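PDB 4F54: uncharacterized protein from Bacteroides thetaiotaomicron, which is of unknown function but belongs to the DUF4136 family of the TolB_N clan and is probably made as a lipoprotein of the cell envelope. Local coordinates for residues G112-G115 with P116-G120. Sequence-based numbering, arbitrary orientation.
With SO4 (sulfate ion), chain B.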
ATOM      1  N   GLY A 112      10.977  -9.960  -4.287  1.00 23.05           N
ATOM      2  CA  GLY A 112      11.017  -8.626  -4.895  1.00 25.25           C
ATOM      3  C   GLY A 112      10.250  -7.533  -4.183  1.00 25.41           C
ATOM      4  O   GLY A 112      10.082  -6.451  -4.730  1.00 23.44           O
ATOM      5  N   TYR A 113       9.774  -7.784  -2.967  1.00 23.26           N
ATOM      6  CA  TYR A 113       8.897  -6.826  -2.308  1.00 20.16           C
ATOM      7  C   TYR A 113       9.686  -5.563  -1.988  1.00 21.78           C
ATOM      8  O   TYR A 113      10.896  -5.631  -1.801  1.00 22.02           O
ATOM      9  CB  TYR A 113       8.325  -7.399  -1.009  1.00 19.50           C
ATOM     10  CG  TYR A 113       7.168  -6.566  -0.474  1.00 17.37           C
ATOM     11  CD1 TYR A 113       5.989  -6.493  -1.212  1.00 19.85           C
ATOM     12  CD2 TYR A 113       7.298  -5.767   0.670  1.00 17.55           C
ATOM     13  CE1 TYR A 113       4.964  -5.703  -0.795  1.00 22.56           C
ATOM     14  CE2 TYR A 113       6.227  -5.000   1.124  1.00 18.30           C
ATOM     15  CZ  TYR A 113       5.116  -4.943   0.359  1.00 20.59           C
ATOM     16  OH  TYR A 113       4.063  -4.206   0.788  1.00 21.25           O
ATOM     17  N   TRP A 114       8.983  -4.450  -1.874  1.00 20.08           N
ATOM     18  CA  TRP A 114       9.589  -3.199  -1.398  1.00 20.24           C
ATOM     19  C   TRP A 114      10.508  -3.408  -0.233  1.00 19.67           C
ATOM     20  O   TRP A 114      10.172  -4.155   0.686  1.00 21.83           O
ATOM     21  CB  TRP A 114       8.484  -2.233  -0.970  1.00 17.59           C
ATOM     22  CG  TRP A 114       7.529  -1.874  -2.065  1.00 20.08           C
ATOM     23  CD1 TRP A 114       6.273  -2.451  -2.346  1.00 18.54           C
ATOM     24  CD2 TRP A 114       7.710  -0.860  -3.082  1.00 19.28           C
ATOM     25  NE1 TRP A 114       5.668  -1.822  -3.403  1.00 19.18           N
ATOM     26  CE2 TRP A 114       6.507  -0.892  -3.933  1.00 18.54           C
ATOM     27  CE3 TRP A 114       8.678   0.094  -3.337  1.00 17.78           C
ATOM     28  CZ2 TRP A 114       6.331  -0.003  -5.006  1.00 20.31           C
ATOM     29  CZ3 TRP A 114       8.515   0.917  -4.466  1.00 20.90           C
ATOM     30  CH2 TRP A 114       7.347   0.900  -5.237  1.00 23.55           C
ATOM     31  N   GLY A 115      11.712  -2.840  -0.303  1.00 22.80           N
ATOM     32  CA  GLY A 115      12.620  -2.890   0.808  1.00 20.98           C
ATOM     33  C   GLY A 115      12.608  -1.623   1.611  1.00 20.89           C
ATOM     34  O   GLY A 115      12.448  -0.537   1.047  1.00 19.62           O
ATOM     35  N   PRO A 116      12.891  -1.731   2.926  1.00 19.54           N
ATOM     36  CA  PRO A 116      12.980  -0.464   3.690  1.00 19.26           C
ATOM     37  C   PRO A 116      14.010   0.487   3.150  1.00 18.41           C
ATOM     38  O   PRO A 116      13.890   1.732   3.274  1.00 19.26           O
ATOM     39  CB  PRO A 116      13.387  -0.924   5.091  1.00 19.69           C
ATOM     40  CG  PRO A 116      12.758  -2.284   5.189  1.00 22.04           C
ATOM     41  CD  PRO A 116      12.944  -2.906   3.825  1.00 23.44           C
ATOM     42  N   SER A 117      15.075  -0.086   2.619  1.00 18.85           N
ATOM     43  CA  SER A 117      16.181   0.744   2.100  1.00 23.71           C
ATOM     44  C   SER A 117      15.851   1.497   0.787  1.00 21.34           C
ATOM     45  O   SER A 117      16.567   2.382   0.390  1.00 21.08           O
ATOM     46  CB  SER A 117      17.490  -0.046   1.928  1.00 24.37           C
ATOM     47  OG  SER A 117      17.320  -1.045   0.944  1.00 28.36           O
ATOM     48  N   TYR A 118      14.727   1.169   0.148  1.00 18.58           N
ATOM     49  CA  TYR A 118      14.214   2.051  -0.916  1.00 20.20           C
ATOM     50  C   TYR A 118      13.987   3.483  -0.363  1.00 19.64           C
ATOM     51  O   TYR A 118      14.271   4.489  -1.026  1.00 20.77           O
ATOM     52  CB  TYR A 118      12.924   1.457  -1.490  1.00 19.35           C
ATOM     53  CG  TYR A 118      12.159   2.424  -2.366  1.00 22.92           C
ATOM     54  CD1 TYR A 118      12.553   2.655  -3.697  1.00 25.19           C
ATOM     55  CD2 TYR A 118      11.101   3.127  -1.862  1.00 21.06           C
ATOM     56  CE1 TYR A 118      11.882   3.562  -4.499  1.00 25.46           C
ATOM     57  CE2 TYR A 118      10.379   4.032  -2.657  1.00 22.63           C
ATOM     58  CZ  TYR A 118      10.791   4.245  -3.973  1.00 23.01           C
ATOM     59  OH  TYR A 118      10.069   5.178  -4.700  1.00 25.71           O
ATOM     60  N   TRP A 119      13.435   3.539   0.863  1.00 18.21           N
ATOM     61  CA  TRP A 119      13.004   4.787   1.496  1.00 20.40           C
ATOM     62  C   TRP A 119      14.082   5.576   2.196  1.00 22.27           C
ATOM     63  O   TRP A 119      14.016   6.805   2.240  1.00 23.10           O
ATOM     64  CB  TRP A 119      11.886   4.457   2.508  1.00 17.12           C
ATOM     65  CG  TRP A 119      10.613   3.967   1.861  1.00 19.52           C
ATOM     66  CD1 TRP A 119      10.135   2.678   1.789  1.00 18.12           C
ATOM     67  CD2 TRP A 119       9.693   4.766   1.114  1.00 18.09           C
ATOM     68  NE1 TRP A 119       8.958   2.622   1.094  1.00 20.99           N
ATOM     69  CE2 TRP A 119       8.647   3.868   0.631  1.00 19.19           C
ATOM     70  CE3 TRP A 119       9.634   6.135   0.807  1.00 17.29           C
ATOM     71  CZ2 TRP A 119       7.560   4.341  -0.148  1.00 19.33           C
ATOM     72  CZ3 TRP A 119       8.555   6.600   0.045  1.00 18.75           C
ATOM     73  CH2 TRP A 119       7.547   5.731  -0.419  1.00 19.49           C
ATOM     74  N   GLY A 120      15.073   4.882   2.769  1.00 20.43           N
ATOM     75  CA  GLY A 120      16.120   5.536   3.549  1.00 20.57           C
ATOM     76  C   GLY A 120      16.876   4.488   4.353  1.00 20.81           C
ATOM     77  O   GLY A 120      16.759   3.290   4.063  1.00 18.85           O
TER
HETATM   78  S   SO4 B 302       9.908   6.335  -8.030  1.00 32.95           S
HETATM   79  O1  SO4 B 302      10.816   5.432  -7.239  1.00 32.28           O
HETATM   80  O2  SO4 B 302       8.941   7.103  -7.209  1.00 28.01           O
HETATM   81  O3  SO4 B 302      10.695   7.349  -8.788  1.00 37.99           O
HETATM   82  O4  SO4 B 302       9.198   5.478  -9.040  1.00 31.78           O
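W114 and Y118 meet in a T-shaped stack within one short, weakly bonded helical turn and the residues leading into it. The six-membered ring of W114 presents its edge to the face of Y118, with centroids 5.3 Å apart and planes at 67°. The indole carbon CZ3 of W114 does the touching: it stands over the middle of the tyrosine ring, 4.1 Å from CE2 of Y118. Both side chains run the same way from the backbone. Y118 has CG anti to its own N (chi1 167°), which swings the phenol alongside the indole.

A backbone hydrogen bond also links the two sides. The carbonyl O of G115 accepts the N-H of Y118 at 3.0 Å, N to O, with the donor lying well above the carbonyl plane rather than on a lone pair. That same oxygen sits 3.3 Å from CB of Y118. P116 lies between G115 and Y118 in the chain, and W119 N bonds back to P116 O at 3.0 Å.

At its far end the hydroxyl of Y118 donates a hydrogen bond to a sulfate, OH to O1 2.7 Å, the anion approaching at the ring edge; the ion probably comes from the crystallisation liquor and is also held by Y36 OH and D39 N. A leucine in place of Y118 has no hydroxyl for the sulfate and no flat face for CZ3 of W114, and would probably leave the indole edge less closely covered and the ion more weakly held.

The turn 116-119 lies against the mixed sheet. W114 packs on Q88 of strand 85-92 and L42 of strand 42-44, while Y118 and W119 both touch Y36 of strand 34-37, and W119 NE1 hydrogen-bonds to Q88 OE1, joining the helical turn to strand 85-92.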